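Local coordinates for protein endoglucanase (Humicola insolens, PDB 1DYS) that hydrolyses internal beta-1,4-glucosidic linkages in cellulose as an endo-acting enzyme of glycoside hydrolase family 6, at residues L83-L88 and V134-D139; S54-L59 and K113-N118; I175-D180 and A211-F216; T10-S15 and T49-S54. All blocks are in the same frame, centred on the assembly; numbering follows the deposited sequence.

Interaction 1 (L83-L88 and V134-D139); sequences LVLYNL and VILEPD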
loop_
_atom_site.group_PDB
_atom_site.type_symbol
_atom_site.label_atom_id
_atom_site.label_comp_id
_atom_site.label_asym_id
_atom_site.label_seq_id
_atom_site.Cartn_x
_atom_site.Cartn_y
_atom_site.Cartn_z
ATOM N N LEU A 83 -2.747 20.281 1.235
ATOM C CA LEU A 83 -1.849 19.150 0.935
ATOM C C LEU A 83 -1.594 18.389 2.243
ATOM O O LEU A 83 -1.403 19.038 3.274
ATOM C CB LEU A 83 -0.484 19.590 0.393
ATOM C CG LEU A 83 -0.537 20.331 -0.951
ATOM C CD1 LEU A 83 0.895 20.770 -1.308
ATOM C CD2 LEU A 83 -1.145 19.463 -2.021
ATOM N N VAL A 84 -1.501 17.064 2.163
ATOM C CA VAL A 84 -1.200 16.276 3.376
ATOM C C VAL A 84 0.239 15.752 3.188
ATOM O O VAL A 84 0.487 15.109 2.187
ATOM C CB VAL A 84 -2.140 15.073 3.552
ATOM C CG1 VAL A 84 -1.878 14.465 4.935
ATOM C CG2 VAL A 84 -3.608 15.520 3.491
ATOM N N LEU A 85 1.138 16.177 4.062
ATOM C CA LEU A 85 2.548 15.741 3.981
ATOM C C LEU A 85 2.580 14.536 4.908
ATOM O O LEU A 85 2.437 14.677 6.138
ATOM C CB LEU A 85 3.416 16.915 4.459
ATOM C CG LEU A 85 4.921 16.724 4.275
ATOM C CD1 LEU A 85 5.568 18.080 4.045
ATOM C CD2 LEU A 85 5.513 16.014 5.478
ATOM N N TYR A 86 2.709 13.354 4.296
ATOM C CA TYR A 86 2.543 12.116 5.057
ATOM C C TYR A 86 3.460 11.005 4.564
ATOM O O TYR A 86 3.002 10.158 3.808
ATOM C CB TYR A 86 1.063 11.690 4.958
ATOM C CG TYR A 86 0.594 10.447 5.630
ATOM C CD1 TYR A 86 0.840 10.172 6.972
ATOM C CD2 TYR A 86 -0.138 9.473 4.932
ATOM C CE1 TYR A 86 0.364 9.034 7.621
ATOM C CE2 TYR A 86 -0.597 8.329 5.538
ATOM C CZ TYR A 86 -0.345 8.104 6.882
ATOM O OH TYR A 86 -0.823 6.947 7.465
ATOM N N ASN A 87 4.721 11.069 4.975
ATOM C CA ASN A 87 5.640 9.961 4.584
ATOM C C ASN A 87 6.700 9.737 5.633
ATOM O O ASN A 87 7.855 9.332 5.330
ATOM C CB ASN A 87 6.215 10.282 3.210
ATOM C CG ASN A 87 6.750 9.021 2.519
ATOM O OD1 ASN A 87 6.412 7.895 2.881
ATOM N ND2 ASN A 87 7.587 9.229 1.520
ATOM N N LEU A 88 6.353 9.921 6.907
ATOM C CA LEU A 88 7.347 9.746 7.974
ATOM C C LEU A 88 7.971 8.375 7.988
ATOM O O LEU A 88 7.365 7.319 7.741
ATOM C CB LEU A 88 6.571 9.903 9.318
ATOM C CG LEU A 88 7.382 10.266 10.563
ATOM C CD1 LEU A 88 8.007 11.647 10.405
ATOM C CD2 LEU A 88 6.472 10.215 11.792
ATOM N N VAL A 134 -0.801 23.136 4.631
ATOM C CA VAL A 134 -0.172 21.809 4.640
ATOM C C VAL A 134 -0.379 21.193 5.998
ATOM O O VAL A 134 0.018 21.683 7.043
ATOM C CB VAL A 134 1.347 21.902 4.339
ATOM C CG1 VAL A 134 1.995 20.525 4.447
ATOM C CG2 VAL A 134 1.578 22.535 2.982
ATOM N N ILE A 135 -0.988 19.998 6.020
ATOM C CA ILE A 135 -1.171 19.213 7.191
ATOM C C ILE A 135 0.070 18.327 7.312
ATOM O O ILE A 135 0.429 17.611 6.383
ATOM C CB ILE A 135 -2.461 18.390 7.162
ATOM C CG1 ILE A 135 -3.614 19.382 7.368
ATOM C CG2 ILE A 135 -2.404 17.277 8.202
ATOM C CD1 ILE A 135 -4.990 18.712 7.400
ATOM N N LEU A 136 0.676 18.455 8.490
ATOM C CA LEU A 136 1.893 17.704 8.681
ATOM C C LEU A 136 1.678 16.433 9.490
ATOM O O LEU A 136 1.389 16.381 10.669
ATOM C CB LEU A 136 2.958 18.507 9.430
ATOM C CG LEU A 136 3.336 19.842 8.796
ATOM C CD1 LEU A 136 3.989 20.696 9.867
ATOM C CD2 LEU A 136 4.231 19.601 7.590
ATOM N N GLU A 137 1.982 15.331 8.820
ATOM C CA GLU A 137 2.064 13.983 9.326
ATOM C C GLU A 137 1.001 13.523 10.300
ATOM O O GLU A 137 1.128 13.397 11.537
ATOM C CB GLU A 137 3.459 13.807 9.991
ATOM C CG GLU A 137 4.630 13.937 9.017
ATOM C CD GLU A 137 4.720 12.794 7.985
ATOM O OE1 GLU A 137 4.032 11.774 8.161
ATOM O OE2 GLU A 137 5.550 12.928 7.086
ATOM N N PRO A 138 -0.165 13.223 9.768
ATOM C CA PRO A 138 -1.313 12.704 10.491
ATOM C C PRO A 138 -0.899 11.581 11.440
ATOM O O PRO A 138 -0.141 10.662 11.181
ATOM C CB PRO A 138 -2.279 12.185 9.423
ATOM C CG PRO A 138 -1.932 13.115 8.268
ATOM C CD PRO A 138 -0.425 13.322 8.307
ATOM N N ASP A 139 -1.394 11.674 12.669
ATOM C CA ASP A 139 -1.250 10.809 13.804
ATOM C C ASP A 139 0.171 10.692 14.343
ATOM O O ASP A 139 0.346 9.868 15.230
ATOM C CB ASP A 139 -1.825 9.389 13.569
ATOM C CG ASP A 139 -3.325 9.471 13.399
ATOM O OD1 ASP A 139 -3.907 10.441 13.977
ATOM O OD2 ASP A 139 -3.941 8.592 12.752
#

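Interaction 2 (S54-L59 and K113-N118); sequences SNIFLL and KNEYVN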
loop_
_atom_site.group_PDB
_atom_site.type_symbol
_atom_site.label_atom_id
_atom_site.label_comp_id
_atom_site.label_asym_id
_atom_site.label_seq_id
_atom_site.Cartn_x
_atom_site.Cartn_y
_atom_site.Cartn_z
ATOM N N SER A 54 1.183 10.910 -0.095
ATOM C CA SER A 54 1.466 9.796 0.816
ATOM C C SER A 54 2.721 9.010 0.512
ATOM O O SER A 54 2.988 8.017 1.186
ATOM C CB SER A 54 0.241 8.878 0.895
ATOM O OG SER A 54 -0.937 9.643 1.226
ATOM N N ASN A 55 3.450 9.372 -0.519
ATOM C CA ASN A 55 4.712 8.719 -0.865
ATOM C C ASN A 55 5.404 9.540 -1.953
ATOM O O ASN A 55 4.883 10.553 -2.439
ATOM C CB ASN A 55 4.536 7.268 -1.283
ATOM C CG ASN A 55 3.521 7.172 -2.392
ATOM O OD1 ASN A 55 3.668 7.723 -3.478
ATOM N ND2 ASN A 55 2.411 6.503 -2.059
ATOM N N ILE A 56 6.637 9.161 -2.277
ATOM C CA ILE A 56 7.502 9.915 -3.192
ATOM C C ILE A 56 6.897 9.930 -4.580
ATOM O O ILE A 56 6.921 10.990 -5.237
ATOM C CB ILE A 56 8.931 9.338 -3.187
ATOM C CG1 ILE A 56 9.660 9.799 -1.907
ATOM C CG2 ILE A 56 9.738 9.787 -4.404
ATOM C CD1 ILE A 56 10.783 8.794 -1.551
ATOM N N PHE A 57 6.321 8.828 -5.030
ATOM C CA PHE A 57 5.626 8.788 -6.313
ATOM C C PHE A 57 4.561 9.912 -6.386
ATOM O O PHE A 57 4.394 10.526 -7.439
ATOM C CB PHE A 57 4.969 7.425 -6.480
ATOM C CG PHE A 57 4.149 7.231 -7.720
ATOM C CD1 PHE A 57 4.761 6.872 -8.899
ATOM C CD2 PHE A 57 2.782 7.453 -7.721
ATOM C CE1 PHE A 57 4.023 6.684 -10.054
ATOM C CE2 PHE A 57 2.020 7.243 -8.849
ATOM C CZ PHE A 57 2.660 6.896 -10.029
ATOM N N LEU A 58 3.780 10.083 -5.343
ATOM C CA LEU A 58 2.731 11.069 -5.287
ATOM C C LEU A 58 3.232 12.495 -5.149
ATOM O O LEU A 58 2.337 13.364 -5.202
ATOM C CB LEU A 58 1.642 10.771 -4.258
ATOM C CG LEU A 58 0.936 9.434 -4.476
ATOM C CD1 LEU A 58 0.070 9.053 -3.269
ATOM C CD2 LEU A 58 0.059 9.506 -5.730
ATOM N N LEU A 59 4.519 12.794 -5.057
ATOM C CA LEU A 59 4.918 14.219 -5.164
ATOM C C LEU A 59 4.381 14.846 -6.438
ATOM O O LEU A 59 4.121 16.062 -6.429
ATOM C CB LEU A 59 6.462 14.322 -5.201
ATOM C CG LEU A 59 7.133 14.032 -3.839
ATOM C CD1 LEU A 59 8.610 13.725 -4.085
ATOM C CD2 LEU A 59 6.982 15.258 -2.948
ATOM N N LYS A 113 14.273 13.368 4.417
ATOM C CA LYS A 113 14.688 14.754 4.111
ATOM C C LYS A 113 14.953 15.021 2.638
ATOM O O LYS A 113 14.470 16.024 2.078
ATOM C CB LYS A 113 15.986 15.079 4.869
ATOM C CG LYS A 113 15.832 14.880 6.355
ATOM C CD LYS A 113 17.170 15.214 7.055
ATOM C CE LYS A 113 16.916 15.325 8.555
ATOM N NZ LYS A 113 18.188 15.231 9.319
ATOM N N ASN A 114 15.816 14.215 2.011
ATOM C CA ASN A 114 16.320 14.520 0.684
ATOM C C ASN A 114 15.434 14.102 -0.463
ATOM O O ASN A 114 15.437 14.822 -1.476
ATOM C CB ASN A 114 17.721 13.849 0.548
ATOM C CG ASN A 114 18.617 14.380 1.671
ATOM O OD1 ASN A 114 18.640 15.572 1.947
ATOM N ND2 ASN A 114 19.346 13.520 2.366
ATOM N N GLU A 115 14.685 13.029 -0.346
ATOM C CA GLU A 115 13.864 12.565 -1.453
ATOM C C GLU A 115 12.380 12.935 -1.286
ATOM O O GLU A 115 11.699 12.778 -2.312
ATOM C CB GLU A 115 13.991 11.035 -1.584
ATOM C CG GLU A 115 15.363 10.570 -2.055
ATOM C CD GLU A 115 15.421 9.067 -2.287
ATOM O OE1 GLU A 115 14.700 8.519 -3.154
ATOM O OE2 GLU A 115 16.151 8.377 -1.554
ATOM N N TYR A 116 11.994 13.372 -0.080
ATOM C CA TYR A 116 10.567 13.694 0.096
ATOM C C TYR A 116 10.358 15.138 0.567
ATOM O O TYR A 116 9.754 15.856 -0.245
ATOM C CB TYR A 116 9.896 12.642 0.979
ATOM C CG TYR A 116 8.428 12.936 1.228
ATOM C CD1 TYR A 116 7.461 12.641 0.274
ATOM C CD2 TYR A 116 8.033 13.557 2.396
ATOM C CE1 TYR A 116 6.114 12.940 0.485
ATOM C CE2 TYR A 116 6.679 13.870 2.624
ATOM C CZ TYR A 116 5.746 13.538 1.674
ATOM O OH TYR A 116 4.407 13.836 1.874
ATOM N N VAL A 117 10.910 15.543 1.707
ATOM C CA VAL A 117 10.696 16.938 2.110
ATOM C C VAL A 117 11.339 17.931 1.142
ATOM O O VAL A 117 10.661 18.878 0.714
ATOM C CB VAL A 117 11.187 17.149 3.555
ATOM C CG1 VAL A 117 11.075 18.581 3.989
ATOM C CG2 VAL A 117 10.341 16.254 4.495
ATOM N N ASN A 118 12.598 17.719 0.724
ATOM C CA ASN A 118 13.183 18.744 -0.162
ATOM C C ASN A 118 12.389 19.021 -1.398
ATOM O O ASN A 118 12.056 20.193 -1.680
ATOM C CB ASN A 118 14.651 18.427 -0.430
ATOM C CG ASN A 118 15.454 18.602 0.841
ATOM O OD1 ASN A 118 15.086 19.059 1.917
ATOM N ND2 ASN A 118 16.730 18.174 0.717
#

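Interaction 3 (I175-D180 and A211-F216); sequences IHLYLD and AKIRGF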
loop_
_atom_site.group_PDB
_atom_site.type_symbol
_atom_site.label_atom_id
_atom_site.label_comp_id
_atom_site.label_asym_id
_atom_site.label_seq_id
_atom_site.Cartn_x
_atom_site.Cartn_y
_atom_site.Cartn_z
ATOM N N ILE A 175 2.804 29.663 2.669
ATOM C CA ILE A 175 2.690 28.284 3.169
ATOM C C ILE A 175 2.247 28.316 4.627
ATOM O O ILE A 175 2.902 28.881 5.508
ATOM C CB ILE A 175 4.036 27.541 3.087
ATOM C CG1 ILE A 175 4.560 27.456 1.657
ATOM C CG2 ILE A 175 3.887 26.134 3.688
ATOM C CD1 ILE A 175 5.982 26.874 1.580
ATOM N N HIS A 176 1.095 27.683 4.925
ATOM C CA HIS A 176 0.501 27.680 6.253
ATOM C C HIS A 176 0.483 26.272 6.835
ATOM O O HIS A 176 -0.148 25.402 6.261
ATOM C CB HIS A 176 -0.922 28.247 6.147
ATOM C CG HIS A 176 -0.872 29.550 5.375
ATOM N ND1 HIS A 176 -0.465 30.732 5.977
ATOM C CD2 HIS A 176 -1.096 29.802 4.077
ATOM C CE1 HIS A 176 -0.494 31.668 5.032
ATOM N NE2 HIS A 176 -0.867 31.154 3.883
ATOM N N LEU A 177 1.292 26.088 7.868
ATOM C CA LEU A 177 1.491 24.742 8.406
ATOM C C LEU A 177 0.575 24.427 9.551
ATOM O O LEU A 177 0.450 25.180 10.508
ATOM C CB LEU A 177 2.960 24.600 8.819
ATOM C CG LEU A 177 3.991 24.830 7.709
ATOM C CD1 LEU A 177 5.405 24.757 8.279
ATOM C CD2 LEU A 177 3.823 23.823 6.580
ATOM N N TYR A 178 -0.060 23.242 9.477
ATOM C CA TYR A 178 -0.928 22.748 10.527
ATOM C C TYR A 178 -0.398 21.390 10.941
ATOM O O TYR A 178 -0.432 20.415 10.175
ATOM C CB TYR A 178 -2.375 22.670 10.011
ATOM C CG TYR A 178 -3.028 24.028 9.740
ATOM C CD1 TYR A 178 -3.681 24.681 10.789
ATOM C CD2 TYR A 178 -2.979 24.618 8.504
ATOM C CE1 TYR A 178 -4.307 25.903 10.567
ATOM C CE2 TYR A 178 -3.567 25.850 8.269
ATOM C CZ TYR A 178 -4.218 26.475 9.307
ATOM O OH TYR A 178 -4.803 27.681 9.013
ATOM N N LEU A 179 0.151 21.269 12.135
ATOM C CA LEU A 179 0.729 20.037 12.671
ATOM C C LEU A 179 -0.359 19.154 13.245
ATOM O O LEU A 179 -1.169 19.568 14.087
ATOM C CB LEU A 179 1.821 20.427 13.689
ATOM C CG LEU A 179 2.546 19.322 14.423
ATOM C CD1 LEU A 179 3.292 18.421 13.436
ATOM C CD2 LEU A 179 3.534 19.934 15.431
ATOM N N ASP A 180 -0.412 17.904 12.746
ATOM C CA ASP A 180 -1.550 17.056 13.121
ATOM C C ASP A 180 -1.517 16.647 14.565
ATOM O O ASP A 180 -0.443 16.330 15.067
ATOM C CB ASP A 180 -1.586 15.813 12.180
ATOM C CG ASP A 180 -2.899 15.126 12.530
ATOM O OD1 ASP A 180 -3.909 15.630 12.095
ATOM O OD2 ASP A 180 -2.892 14.137 13.267
ATOM N N ALA A 211 11.367 29.221 13.296
ATOM C CA ALA A 211 10.364 28.352 12.724
ATOM C C ALA A 211 8.977 28.602 13.307
ATOM O O ALA A 211 8.834 28.801 14.514
ATOM C CB ALA A 211 10.753 26.908 13.036
ATOM N N LYS A 212 7.969 28.577 12.431
ATOM C CA LYS A 212 6.625 28.707 12.996
ATOM C C LYS A 212 5.681 27.726 12.282
ATOM O O LYS A 212 5.924 27.323 11.154
ATOM C CB LYS A 212 5.964 30.068 12.905
ATOM C CG LYS A 212 6.290 30.975 11.749
ATOM C CD LYS A 212 7.511 31.801 12.112
ATOM C CE LYS A 212 7.176 33.201 12.592
ATOM N NZ LYS A 212 8.307 34.121 12.243
ATOM N N ILE A 213 4.578 27.493 12.984
ATOM C CA ILE A 213 3.451 26.789 12.408
ATOM C C ILE A 213 2.231 27.693 12.673
ATOM O O ILE A 213 2.295 28.524 13.601
ATOM C CB ILE A 213 3.180 25.391 12.971
ATOM C CG1 ILE A 213 2.853 25.418 14.462
ATOM C CG2 ILE A 213 4.388 24.498 12.623
ATOM C CD1 ILE A 213 2.796 24.032 15.107
ATOM N N ARG A 214 1.185 27.531 11.864
ATOM C CA ARG A 214 -0.020 28.321 12.159
ATOM C C ARG A 214 -0.804 27.699 13.295
ATOM O O ARG A 214 -1.484 28.342 14.092
ATOM C CB ARG A 214 -0.888 28.432 10.898
ATOM C CG ARG A 214 -2.329 28.869 11.154
ATOM C CD ARG A 214 -2.384 30.311 11.656
ATOM N NE ARG A 214 -3.802 30.719 11.754
ATOM C CZ ARG A 214 -4.106 31.953 12.195
ATOM N NH1 ARG A 214 -3.157 32.809 12.568
ATOM N NH2 ARG A 214 -5.387 32.293 12.279
ATOM N N GLY A 215 -0.743 26.368 13.380
ATOM C CA GLY A 215 -1.482 25.628 14.345
ATOM C C GLY A 215 -1.568 24.142 13.971
ATOM O O GLY A 215 -0.523 23.557 13.716
ATOM N N PHE A 216 -2.748 23.578 14.180
ATOM C CA PHE A 216 -2.899 22.124 14.208
ATOM C C PHE A 216 -4.035 21.581 13.354
ATOM O O PHE A 216 -4.933 22.367 13.060
ATOM C CB PHE A 216 -3.182 21.652 15.680
ATOM C CG PHE A 216 -2.195 22.327 16.627
ATOM C CD1 PHE A 216 -0.890 21.891 16.668
ATOM C CD2 PHE A 216 -2.581 23.450 17.364
ATOM C CE1 PHE A 216 0.059 22.519 17.461
ATOM C CE2 PHE A 216 -1.635 24.063 18.160
ATOM C CZ PHE A 216 -0.332 23.621 18.208
#

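Interaction 4 (T10-S15 and T49-S54); sequences TLLVNS and TFYWIS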
loop_
_atom_site.group_PDB
_atom_site.type_symbol
_atom_site.label_atom_id
_atom_site.label_comp_id
_atom_site.label_asym_id
_atom_site.label_seq_id
_atom_site.Cartn_x
_atom_site.Cartn_y
_atom_site.Cartn_z
ATOM N N THR A 10 -11.373 29.791 -0.969
ATOM C CA THR A 10 -12.142 28.556 -1.128
ATOM C C THR A 10 -11.156 27.378 -1.113
ATOM O O THR A 10 -10.176 27.471 -1.841
ATOM C CB THR A 10 -12.881 28.514 -2.468
ATOM O OG1 THR A 10 -12.029 29.048 -3.495
ATOM C CG2 THR A 10 -14.136 29.386 -2.366
ATOM N N LEU A 11 -11.401 26.365 -0.294
ATOM C CA LEU A 11 -10.522 25.177 -0.334
ATOM C C LEU A 11 -10.660 24.518 -1.695
ATOM O O LEU A 11 -11.714 24.261 -2.260
ATOM C CB LEU A 11 -10.937 24.204 0.778
ATOM C CG LEU A 11 -10.041 22.960 0.885
ATOM C CD1 LEU A 11 -8.560 23.250 1.115
ATOM C CD2 LEU A 11 -10.622 22.034 1.961
ATOM N N LEU A 12 -9.508 24.259 -2.355
ATOM C CA LEU A 12 -9.516 23.762 -3.716
ATOM C C LEU A 12 -10.081 22.353 -3.887
ATOM O O LEU A 12 -9.774 21.483 -3.073
ATOM C CB LEU A 12 -8.099 23.858 -4.311
ATOM C CG LEU A 12 -7.939 23.455 -5.783
ATOM C CD1 LEU A 12 -8.432 24.524 -6.744
ATOM C CD2 LEU A 12 -6.481 23.121 -6.071
ATOM N N VAL A 13 -10.874 22.172 -4.946
ATOM C CA VAL A 13 -11.374 20.806 -5.201
ATOM C C VAL A 13 -10.192 19.886 -5.502
ATOM O O VAL A 13 -9.207 20.270 -6.137
ATOM C CB VAL A 13 -12.363 20.817 -6.379
ATOM C CG1 VAL A 13 -12.469 19.469 -7.071
ATOM C CG2 VAL A 13 -13.759 21.317 -5.955
ATOM N N ASN A 14 -10.269 18.635 -5.060
ATOM C CA ASN A 14 -9.269 17.612 -5.364
ATOM C C ASN A 14 -9.780 16.942 -6.642
ATOM O O ASN A 14 -10.804 16.252 -6.657
ATOM C CB ASN A 14 -9.118 16.663 -4.188
ATOM C CG ASN A 14 -8.205 15.477 -4.433
ATOM O OD1 ASN A 14 -8.044 15.086 -5.563
ATOM N ND2 ASN A 14 -7.642 14.931 -3.333
ATOM N N SER A 15 -9.092 17.115 -7.775
ATOM C CA SER A 15 -9.543 16.576 -9.042
ATOM C C SER A 15 -9.518 15.057 -9.102
ATOM O O SER A 15 -10.385 14.484 -9.779
ATOM C CB SER A 15 -8.742 17.173 -10.202
ATOM O OG SER A 15 -7.361 16.997 -9.930
ATOM N N THR A 49 -11.183 19.332 -1.103
ATOM C CA THR A 49 -10.650 18.218 -0.318
ATOM C C THR A 49 -9.123 18.302 -0.414
ATOM O O THR A 49 -8.635 18.721 -1.468
ATOM C CB THR A 49 -11.184 16.895 -0.851
ATOM O OG1 THR A 49 -12.617 16.898 -0.661
ATOM C CG2 THR A 49 -10.735 15.741 0.053
ATOM N N PHE A 50 -8.397 17.978 0.663
ATOM C CA PHE A 50 -6.948 17.961 0.497
ATOM C C PHE A 50 -6.467 16.846 -0.428
ATOM O O PHE A 50 -7.129 15.830 -0.663
ATOM C CB PHE A 50 -6.348 17.629 1.888
ATOM C CG PHE A 50 -6.237 18.816 2.788
ATOM C CD1 PHE A 50 -7.318 19.629 3.048
ATOM C CD2 PHE A 50 -5.015 19.133 3.364
ATOM C CE1 PHE A 50 -7.192 20.724 3.866
ATOM C CE2 PHE A 50 -4.863 20.254 4.173
ATOM C CZ PHE A 50 -5.972 21.065 4.445
ATOM N N TYR A 51 -5.270 17.096 -0.969
ATOM C CA TYR A 51 -4.521 16.106 -1.769
ATOM C C TYR A 51 -3.515 15.401 -0.867
ATOM O O TYR A 51 -2.700 16.073 -0.195
ATOM C CB TYR A 51 -3.734 16.888 -2.836
ATOM C CG TYR A 51 -4.538 17.490 -3.976
ATOM C CD1 TYR A 51 -5.246 18.668 -3.731
ATOM C CD2 TYR A 51 -4.568 16.968 -5.247
ATOM C CE1 TYR A 51 -5.985 19.296 -4.707
ATOM C CE2 TYR A 51 -5.304 17.591 -6.253
ATOM C CZ TYR A 51 -6.015 18.742 -5.969
ATOM O OH TYR A 51 -6.746 19.331 -6.978
ATOM N N TRP A 52 -3.523 14.071 -0.839
ATOM C CA TRP A 52 -2.619 13.307 -0.027
ATOM C C TRP A 52 -1.334 12.927 -0.766
ATOM O O TRP A 52 -1.361 12.229 -1.770
ATOM C CB TRP A 52 -3.285 12.024 0.467
ATOM C CG TRP A 52 -4.338 12.291 1.516
ATOM C CD1 TRP A 52 -5.516 12.968 1.366
ATOM C CD2 TRP A 52 -4.266 11.907 2.907
ATOM N NE1 TRP A 52 -6.225 12.978 2.537
ATOM C CE2 TRP A 52 -5.460 12.337 3.497
ATOM C CE3 TRP A 52 -3.312 11.223 3.670
ATOM C CZ2 TRP A 52 -5.733 12.097 4.857
ATOM C CZ3 TRP A 52 -3.583 10.994 5.014
ATOM C CH2 TRP A 52 -4.799 11.424 5.589
ATOM N N ILE A 53 -0.244 13.437 -0.171
ATOM C CA ILE A 53 1.078 13.192 -0.804
ATOM C C ILE A 53 1.756 12.100 0.010
ATOM O O ILE A 53 2.666 12.366 0.833
ATOM C CB ILE A 53 1.911 14.472 -0.862
ATOM C CG1 ILE A 53 1.192 15.685 -1.452
ATOM C CG2 ILE A 53 3.138 14.169 -1.771
ATOM C CD1 ILE A 53 0.369 15.502 -2.695
ATOM N N SER A 54 1.183 10.910 -0.095
ATOM C CA SER A 54 1.466 9.796 0.816
ATOM C C SER A 54 2.721 9.010 0.512
ATOM O O SER A 54 2.988 8.017 1.186
ATOM C CB SER A 54 0.241 8.878 0.895
ATOM O OG SER A 54 -0.937 9.643 1.226
HETATM O O HOH W 1 -12.735 17.888 -3.577
HETATM O O HOH W 2 -5.431 12.811 -2.597
#

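Interaction 1 (L83-L88 and V134-D139)
The ring of Y86 and the carboxylate of E137 are turned 48° from each other, and the ring is met obliquely at its CD1 by two neighbours: P138 CD at 3.6 Å and E137 OE1 at 3.8 Å. R91 adds a cation-pi contact to the same ring, while Y86 OH hydrogen-bonds to D92, a probable proton donor. The pyrrolidine of P138 reaches from Y86 to V84, whose CG1 lies 3.6 Å from P138 CG. Behind these groups run two neighbouring parallel strands of the central sheet. Here I135 N donates to L83 O, and I135 O receives L85 N at 2.8 Å. The ladder is carried one step past the strand ends by E137 N, which meets L85 O almost along the C=O axis. E137 then folds back: with CG anti to the carbonyl carbon (chi1 -64°) and a bend at chi2 (-68°), its carboxylate faces the turning backbone of 86-88. N87 N uses the syn lone pair of E137 OE2 at 2.9 Å, and L88 N makes a weak bond to E137 OE1. Y112 OH also bonds to OE2, and L85 CD2 packs 3.5 Å from E137 OE2. D139, itself a probable proton donor, follows directly after P138. Held by backbone N-H groups and a tyrosine hydroxyl in a buried setting, the E137 carboxylate would probably stay ionised and fix the loops that carry the acid residues.

Interaction 2 (S54-L59 and K113-N118)
A wider, pi-type turn interrupts helix 108-126 just where the loop 54-59 packs against it: N118 N donates to K113 O at 2.9 Å, five residues back. The contact lies on the outside of the distorted alpha/beta barrel of family 6, where the loop leading from strand 51-53 to helix 60-74 leans on a helix that follows a later strand. Beside the wide turn, E115 O faces aliphatic carbon, with I56 CG1 at 3.6 Å and L59 CD1 at 3.7 Å. Four residues on from E115 stands P119, which has no amide hydrogen to offer this oxygen the usual helical bond. I56 CD1 continues along E115 CB, whose carboxylate goes on to a salt bridge with R60 of the second subunit; I56 also packs on F57 of that subunit, so the second subunit covers the side of the contact formed by I56 and E115. Y116 swings its ring inward, CG anti to the backbone N (chi1 179°). N55 O lies at the ring edge, 4.0 Å from Y116 CE1, and I56 CG1 is at the edge too, whereas L59 CD2 approaches Y116 CD1 obliquely at 4.2 Å. The hydroxyl of Y116 bonds to I53 O and receives Y86 N, tying the helix to two strand ends next to S54, a probable substrate-binding residue. The loop is turned by an Asx motif, in which L58 N meets N55 OD1 at 3.0 Å in the carbonyl plane.

Interaction 3 (I175-D180 and A211-F216)
This is a buried pairing of two parallel strands in the central sheet, 175-180 and the start of 215-218, entered through an irregular lead-in. L177 O accepts two consecutive N-H groups, R214 N at 2.8 Å and, weakly, G215 N at 3.3 Å, before regular pairing begins with L179 N on a lone pair of G215 O, 2.9 Å away. G215 adopts phi 163° and psi -139°, where a CB would collide with the carbonyl oxygen of R214. Helices 184-187 and 190-207 connect the strands, making a beta-alpha-beta crossover of the barrel. On one face of the sheet the ring of Y178 runs alongside R214, with R214 CB over its face near the rim and R214 CG 3.5 Å from Y178 OH. The guanidinium is turned 88° to the ring, and both Y178 OH and R214 NE bond to D304. A leucine in place of Y178 would remove the ring and hydroxyl, and would probably loosen R214 and deprive D304 of one partner. On the other face I213 CD1 packs 4.0 Å from L179 CB, with F216 beside it. The backbone oxygen L179 O meets the F216 ring at its edge, in plane, 3.5 Å from F216 CD1.

Interaction 4 (T10-S15 and T49-S54)
With CG anti to the backbone N (chi1 174°), N14 lays its amide over the ring of Y51, whose own CG stands anti to the carbonyl carbon (chi1 -72°). The two planes are 10° apart, and N14 CG sits 3.9 Å above the centre of the Y51 ring, a stack backed by a CH-pi contact from N14 CB. Both ends of the amide are in use. N14 ND2 donates to F50 O at 2.9 Å, from above the carbonyl plane, and to a water (water 2) that also accepts from W52 N. N14 OD1 accepts from Y17 N and more weakly from D16 N, which makes N14 the N-cap of helix 15-29. The Y51 hydroxyl reaches across to the turn: it donates weakly to V13 O at 2.8 Å, accepts weakly from S15 N, and has N68 as a further partner. A phenylalanine here would keep the ring beneath the amide but lose these bonds, and would probably loosen the hold on the turn into helix 15-29. Further back, T49 N donates to L12 O at 3.2 Å, also from above the carbonyl plane, and another water (water 1) joins N14 N to T49 OG1. L11 CD1 packs 4.0 Å from F50 CE1, the two side chains crossing nearly at right angles. Strands 10-11 and 51-53 pair in parallel with successive parts of strand 79-85, and their segments meet where one gives way to the other, beside W52, a probable substrate-binding residue of the family 6 alpha/beta barrel.

How the interactions relate
Interactions 1, 3 and 4 are buried and belong to one parallel sheet: strand 79-85 of interaction 1 pairs with strand 51-53 of interaction 4, V84 N reaching Y51 O, and strand 132-136 pairs with strand 175-180 of interaction 3. Interaction 2 is partly buried, its centre lies about 18 Å from the centre of the chain, and it borders the second subunit. Backbone pairing runs through interactions 1 and 3, joined in interaction 1 by a buried carboxylate; side-chain polar groups and waters do more of the work in interaction 4, and interaction 2 is mostly apolar between its segments. S54 is shared by interactions 2 and 4, and Y116 OH joins interaction 2 to interactions 1 and 4. Interaction 3 touches neither interaction 2 nor interaction 4.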